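Local coordinates for N5-Carboxyaminoimidazole ribonucleotide synthetase (Staphylococcus aureus subsp. aureus, PDB 3ORQ), which catalyses the ATP-dependent conversion of 5-aminoimidazole ribonucleotide and bicarbonate to N5-carboxyaminoimidazole ribonucleotide, as a member of the ATP-grasp superfamily, at residues V199-G202 and N203-I207; I248-I251 and G252-V256. All blocks are in the same frame, centred on the assembly; numbering follows the deposited sequence.

Interaction 1 of 2, residues V199-G202 and N203-I207; sequences VTRG and NNNQI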
ATOM      1  N   VAL A 199      14.652 -11.734  -2.873  1.00  5.18           N
ATOM      2  CA  VAL A 199      14.961 -11.756  -4.292  1.00  3.22           C
ATOM      3  C   VAL A 199      13.681 -11.956  -5.079  1.00  4.45           C
ATOM      4  O   VAL A 199      12.722 -12.574  -4.588  1.00  3.91           O
ATOM      5  CB  VAL A 199      15.936 -12.960  -4.659  1.00  2.38           C
ATOM      6  CG1 VAL A 199      16.321 -12.958  -6.133  1.00  2.00           C
ATOM      7  CG2 VAL A 199      17.180 -12.993  -3.789  1.00  2.00           C
ATOM      8  N   THR A 200      13.651 -11.443  -6.309  1.00  4.72           N
ATOM      9  CA  THR A 200      12.493 -11.738  -7.151  1.00  5.43           C
ATOM     10  C   THR A 200      12.984 -12.172  -8.505  1.00  4.31           C
ATOM     11  O   THR A 200      13.849 -11.532  -9.102  1.00  6.44           O
ATOM     12  CB  THR A 200      11.524 -10.520  -7.324  1.00  4.76           C
ATOM     13  OG1 THR A 200      11.090 -10.034  -6.039  1.00  4.41           O
ATOM     14  CG2 THR A 200      10.263 -10.986  -8.108  1.00  6.53           C
ATOM     15  N   ARG A 201      12.408 -13.238  -9.015  1.00  4.39           N
ATOM     16  CA  ARG A 201      12.812 -13.752 -10.331  1.00  4.85           C
ATOM     17  C   ARG A 201      11.586 -13.762 -11.198  1.00  3.43           C
ATOM     18  O   ARG A 201      10.513 -14.144 -10.734  1.00  5.09           O
ATOM     19  CB  ARG A 201      13.362 -15.174 -10.206  1.00  4.61           C
ATOM     20  CG  ARG A 201      14.833 -15.257 -10.566  1.00  8.98           C
ATOM     21  CD  ARG A 201      15.280 -16.724 -10.696  1.00  7.28           C
ATOM     22  NE  ARG A 201      15.658 -16.999 -12.059  1.00  8.00           N
ATOM     23  CZ  ARG A 201      15.034 -17.814 -12.892  1.00  7.78           C
ATOM     24  NH1 ARG A 201      13.959 -18.509 -12.517  1.00  5.22           N
ATOM     25  NH2 ARG A 201      15.511 -17.925 -14.133  1.00  6.31           N
ATOM     26  N   GLY A 202      11.712 -13.315 -12.428  1.00  2.00           N
ATOM     27  CA  GLY A 202      10.530 -13.225 -13.272  1.00  4.21           C
ATOM     28  C   GLY A 202      10.785 -13.778 -14.660  1.00  7.77           C
ATOM     29  O   GLY A 202      11.707 -14.561 -14.890  1.00  9.12           O
ATOM     30  N   ASN A 203       9.949 -13.360 -15.580  1.00  9.09           N
ATOM     31  CA  ASN A 203      10.008 -13.752 -16.969  1.00 10.57           C
ATOM     32  C   ASN A 203      11.373 -13.619 -17.623  1.00 11.42           C
ATOM     33  O   ASN A 203      12.140 -12.714 -17.321  1.00 11.16           O
ATOM     34  CB  ASN A 203       9.028 -12.865 -17.734  1.00  9.76           C
ATOM     35  CG  ASN A 203       8.061 -13.656 -18.523  1.00 12.27           C
ATOM     36  OD1 ASN A 203       8.254 -14.860 -18.725  1.00 13.92           O
ATOM     37  ND2 ASN A 203       6.981 -13.004 -18.971  1.00 12.70           N
ATOM     38  N   ASN A 204      11.658 -14.519 -18.553  1.00 13.21           N
ATOM     39  CA  ASN A 204      12.901 -14.496 -19.319  1.00 14.11           C
ATOM     40  C   ASN A 204      14.147 -14.238 -18.463  1.00 12.36           C
ATOM     41  O   ASN A 204      14.969 -13.341 -18.770  1.00 12.61           O
ATOM     42  CB  ASN A 204      12.796 -13.472 -20.451  1.00 15.96           C
ATOM     43  CG  ASN A 204      13.852 -13.685 -21.542  1.00 23.00           C
ATOM     44  OD1 ASN A 204      14.250 -14.817 -21.853  1.00 28.65           O
ATOM     45  ND2 ASN A 204      14.303 -12.586 -22.133  1.00 27.34           N
ATOM     46  N   ASN A 205      14.263 -14.991 -17.375  1.00  9.16           N
ATOM     47  CA  ASN A 205      15.438 -14.930 -16.510  1.00 10.99           C
ATOM     48  C   ASN A 205      15.673 -13.619 -15.742  1.00 10.73           C
ATOM     49  O   ASN A 205      16.738 -13.432 -15.155  1.00 12.49           O
ATOM     50  CB  ASN A 205      16.722 -15.291 -17.313  1.00 13.54           C
ATOM     51  CG  ASN A 205      17.822 -15.908 -16.432  1.00 18.12           C
ATOM     52  OD1 ASN A 205      17.540 -16.678 -15.490  1.00 21.47           O
ATOM     53  ND2 ASN A 205      19.085 -15.546 -16.717  1.00 21.97           N
ATOM     54  N   GLN A 206      14.719 -12.695 -15.754  1.00  9.18           N
ATOM     55  CA  GLN A 206      14.892 -11.497 -14.974  1.00 10.58           C
ATOM     56  C   GLN A 206      15.044 -11.780 -13.460  1.00 11.67           C
ATOM     57  O   GLN A 206      14.401 -12.686 -12.920  1.00 12.58           O
ATOM     58  CB  GLN A 206      13.703 -10.622 -15.156  1.00 11.86           C
ATOM     59  CG  GLN A 206      13.569 -10.013 -16.494  1.00 14.76           C
ATOM     60  CD  GLN A 206      12.300  -9.151 -16.515  1.00 17.11           C
ATOM     61  OE1 GLN A 206      12.348  -7.952 -16.234  1.00 15.95           O
ATOM     62  NE2 GLN A 206      11.162  -9.783 -16.791  1.00 16.29           N
ATOM     63  N   ILE A 207      15.883 -10.997 -12.796  1.00 11.29           N
ATOM     64  CA  ILE A 207      16.109 -11.118 -11.362  1.00 13.35           C
ATOM     65  C   ILE A 207      16.405  -9.754 -10.710  1.00 14.00           C
ATOM     66  O   ILE A 207      16.998  -8.899 -11.337  1.00 16.68           O
ATOM     67  CB  ILE A 207      17.196 -12.159 -11.036  1.00 13.09           C
ATOM     68  CG1 ILE A 207      17.325 -12.329  -9.527  1.00 16.33           C
ATOM     69  CG2 ILE A 207      18.556 -11.776 -11.664  1.00 14.63           C
ATOM     70  CD1 ILE A 207      18.178 -13.559  -9.099  1.00 19.55           C
TER
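Arg201 NH2 donates a hydrogen bond of 2.7 Å to Asn205 OD1, which lies at the edge of the guanidinium and in its plane; the bond also falls in the plane of the Asn205 carbonyl, although the amide plane is turned 64° from the guanidinium. A bend of the arginine chain at chi3 (115°) brings NH2 there, while NH1 is bonded to Phe250 O. Gly202 N donates a hydrogen bond of 2.8 Å to Gln206 O, and the CA-H of Arg201 makes a weaker contact with the same oxygen. Within the turn, Asn203 O accepts from Gln206 N (3.0 Å) and from Gln206 NE2 (3.1 Å), which arrive from opposite faces of its plane; Gln206 OE1 is taken by Leu303 N, and both ends of this amide are thereby fixed. Ile207 CG1 lies anti to its backbone N (chi1 -176°), and CD1 rests against Val199 CG1 at 3.6 Å. Arg201 and Ile207 form an antiparallel non-hydrogen-bonded pair, in which Arg201 CG meets Ile207 CB at 3.9 Å. With left-handed backbone angles at Asn204 and Asn205, residues 203-206 resemble a type I' turn, closing a beta-hairpin that links two neighbouring strands of the large antiparallel sheet.

Interaction 2 of 2, residues I248-I251 and G252-V256; sequences IHFI and GTFTV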
ATOM      1  N   ILE A 248      17.400 -24.892  -8.327  1.00 12.56           N
ATOM      2  CA  ILE A 248      15.981 -24.814  -7.940  1.00 10.02           C
ATOM      3  C   ILE A 248      15.321 -23.702  -8.718  1.00  9.24           C
ATOM      4  O   ILE A 248      15.851 -22.586  -8.792  1.00  8.94           O
ATOM      5  CB  ILE A 248      15.798 -24.425  -6.476  1.00 10.01           C
ATOM      6  CG1 ILE A 248      16.515 -25.392  -5.544  1.00 10.50           C
ATOM      7  CG2 ILE A 248      14.343 -24.369  -6.113  1.00 10.84           C
ATOM      8  CD1 ILE A 248      16.398 -25.011  -4.061  1.00  9.89           C
ATOM      9  N   HIS A 249      14.191 -24.002  -9.335  1.00  8.50           N
ATOM     10  CA  HIS A 249      13.493 -23.004 -10.107  1.00  8.92           C
ATOM     11  C   HIS A 249      12.696 -22.076  -9.180  1.00  7.43           C
ATOM     12  O   HIS A 249      11.810 -22.528  -8.457  1.00  9.93           O
ATOM     13  CB  HIS A 249      12.552 -23.673 -11.097  1.00  9.95           C
ATOM     14  CG  HIS A 249      11.732 -22.705 -11.899  1.00 10.85           C
ATOM     15  ND1 HIS A 249      12.289 -21.853 -12.832  1.00 11.60           N
ATOM     16  CD2 HIS A 249      10.399 -22.447 -11.903  1.00 12.61           C
ATOM     17  CE1 HIS A 249      11.334 -21.128 -13.391  1.00  9.67           C
ATOM     18  NE2 HIS A 249      10.179 -21.467 -12.844  1.00 13.14           N
ATOM     19  N   PHE A 250      13.003 -20.786  -9.228  1.00  5.62           N
ATOM     20  CA  PHE A 250      12.205 -19.754  -8.554  1.00  4.61           C
ATOM     21  C   PHE A 250      11.575 -18.779  -9.517  1.00  5.38           C
ATOM     22  O   PHE A 250      12.261 -18.247 -10.388  1.00  5.65           O
ATOM     23  CB  PHE A 250      13.108 -18.972  -7.606  1.00  5.14           C
ATOM     24  CG  PHE A 250      13.544 -19.757  -6.406  1.00  7.43           C
ATOM     25  CD1 PHE A 250      12.621 -20.066  -5.385  1.00  4.17           C
ATOM     26  CD2 PHE A 250      14.848 -20.238  -6.322  1.00  7.39           C
ATOM     27  CE1 PHE A 250      13.022 -20.799  -4.264  1.00  6.25           C
ATOM     28  CE2 PHE A 250      15.254 -20.984  -5.218  1.00  8.87           C
ATOM     29  CZ  PHE A 250      14.367 -21.265  -4.194  1.00  7.52           C
ATOM     30  N   ILE A 251      10.279 -18.535  -9.369  1.00  6.56           N
ATOM     31  CA  ILE A 251       9.621 -17.358  -9.942  1.00  6.94           C
ATOM     32  C   ILE A 251       8.896 -16.636  -8.787  1.00  7.86           C
ATOM     33  O   ILE A 251       8.507 -17.267  -7.805  1.00  6.44           O
ATOM     34  CB  ILE A 251       8.613 -17.727 -11.043  1.00  8.63           C
ATOM     35  CG1 ILE A 251       9.355 -18.197 -12.316  1.00  9.57           C
ATOM     36  CG2 ILE A 251       7.725 -16.520 -11.368  1.00  6.80           C
ATOM     37  CD1 ILE A 251      10.344 -17.175 -12.865  1.00  9.68           C
ATOM     38  N   GLY A 252       8.780 -15.310  -8.898  1.00  7.67           N
ATOM     39  CA  GLY A 252       8.256 -14.454  -7.838  1.00  4.40           C
ATOM     40  C   GLY A 252       9.309 -14.216  -6.741  1.00  5.26           C
ATOM     41  O   GLY A 252      10.505 -14.422  -6.934  1.00  5.02           O
ATOM     42  N   THR A 253       8.862 -13.815  -5.564  1.00  3.79           N
ATOM     43  CA  THR A 253       9.791 -13.495  -4.492  1.00  3.83           C
ATOM     44  C   THR A 253      10.157 -14.732  -3.682  1.00  4.69           C
ATOM     45  O   THR A 253       9.286 -15.556  -3.355  1.00  4.05           O
ATOM     46  CB  THR A 253       9.174 -12.383  -3.613  1.00  2.00           C
ATOM     47  OG1 THR A 253       9.149 -11.191  -4.414  1.00  2.34           O
ATOM     48  CG2 THR A 253       9.984 -12.124  -2.317  1.00  2.00           C
ATOM     49  N   PHE A 254      11.442 -14.873  -3.366  1.00  5.13           N
ATOM     50  CA  PHE A 254      11.882 -15.889  -2.381  1.00  5.30           C
ATOM     51  C   PHE A 254      12.940 -15.245  -1.504  1.00  6.33           C
ATOM     52  O   PHE A 254      13.448 -14.174  -1.828  1.00  5.13           O
ATOM     53  CB  PHE A 254      12.397 -17.160  -3.072  1.00  5.56           C
ATOM     54  CG  PHE A 254      13.586 -16.934  -3.952  1.00  4.20           C
ATOM     55  CD1 PHE A 254      13.440 -16.381  -5.219  1.00  4.73           C
ATOM     56  CD2 PHE A 254      14.845 -17.258  -3.513  1.00  7.50           C
ATOM     57  CE1 PHE A 254      14.551 -16.142  -6.047  1.00  5.52           C
ATOM     58  CE2 PHE A 254      15.981 -17.023  -4.338  1.00  9.73           C
ATOM     59  CZ  PHE A 254      15.820 -16.464  -5.605  1.00  6.12           C
ATOM     60  N   THR A 255      13.228 -15.854  -0.367  1.00  8.36           N
ATOM     61  CA  THR A 255      14.179 -15.266   0.568  1.00  9.97           C
ATOM     62  C   THR A 255      15.175 -16.322   1.075  1.00  9.87           C
ATOM     63  O   THR A 255      14.792 -17.409   1.463  1.00 11.18           O
ATOM     64  CB  THR A 255      13.450 -14.647   1.791  1.00 10.04           C
ATOM     65  OG1 THR A 255      12.485 -13.698   1.342  1.00 11.64           O
ATOM     66  CG2 THR A 255      14.446 -13.957   2.757  1.00 11.44           C
ATOM     67  N   VAL A 256      16.453 -15.972   1.079  1.00 10.09           N
ATOM     68  CA  VAL A 256      17.509 -16.844   1.593  1.00  7.65           C
ATOM     69  C   VAL A 256      17.972 -16.258   2.917  1.00  8.42           C
ATOM     70  O   VAL A 256      18.357 -15.082   2.974  1.00  7.06           O
ATOM     71  CB  VAL A 256      18.695 -16.911   0.604  1.00  6.71           C
ATOM     72  CG1 VAL A 256      19.833 -17.887   1.089  1.00  5.88           C
ATOM     73  CG2 VAL A 256      18.231 -17.283  -0.773  1.00  5.33           C
TER
HETATM   74  O   HOH W   1       9.096 -17.581  -5.038  1.00 11.43           O
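A loop-to-strand entry in the ATP-grasp domain provides the setting: residues 248-251 belong to the loop that follows helix 234-245 and, at Gly252, become strand 252-261 of the large antiparallel sheet. Across this junction Phe250 and Phe254, four residues apart, lay their rings face to face. The centroids are 3.9 Å apart and the planes differ by 12°, so the pair is a near-parallel stack. Each ring presents one face to the other: Phe250 CG sits over the centre of the Phe254 ring, and Phe254 CD2 over that of Phe250. The two side chains, however, arrive about at right angles. Phe250 holds CG anti to its carbonyl carbon (chi1 -71°), whereas Phe254 takes the less common rotamer with CG between backbone N and carbonyl carbon (chi1 61°); together these choices bring the two rings flat against each other. The stack is buried between helix and sheet, with Ile245 of the helix and Ile271 of strand 266-272 packing against both phenylalanines. Ile271 directly follows Glu270, a magnesium ligand whose side chain is about 10 Å from that of Phe250; the side chain of Phe254 is about 13 Å from the metal itself. At the bend Gly252 has a positive phi, which favours glycine. A single water spans this bend, donating to Ile251 O at 2.8 Å and to Thr253 O at 2.6 Å. Phe250 CB meets CD1 and CE1 of the Phe254 ring, lying 3.5 Å from Phe254 CD1.

How the interactions relate
Interactions 1 and 2 follow each other along the chain, the hairpin 199-207 closing well before 248-256 begins, yet their centres are about 9 Å apart. Strands 191-201 and 252-261 are neighbours in the large antiparallel sheet, in the part that belongs to the ATP-grasp range, and the two contacts meet where the first strand ends and the second begins. Arg201 NH1 lies 2.7 Å from Phe250 O, a probable hydrogen bond, and Arg201 O lies 2.8 Å from Gly252 N. Through side chain and backbone, Arg201 thus joins the hairpin end of strand 191-201 to the start of strand 252-261, which pairs in turn with strand 266-272, the carrier of the magnesium ligand Glu270.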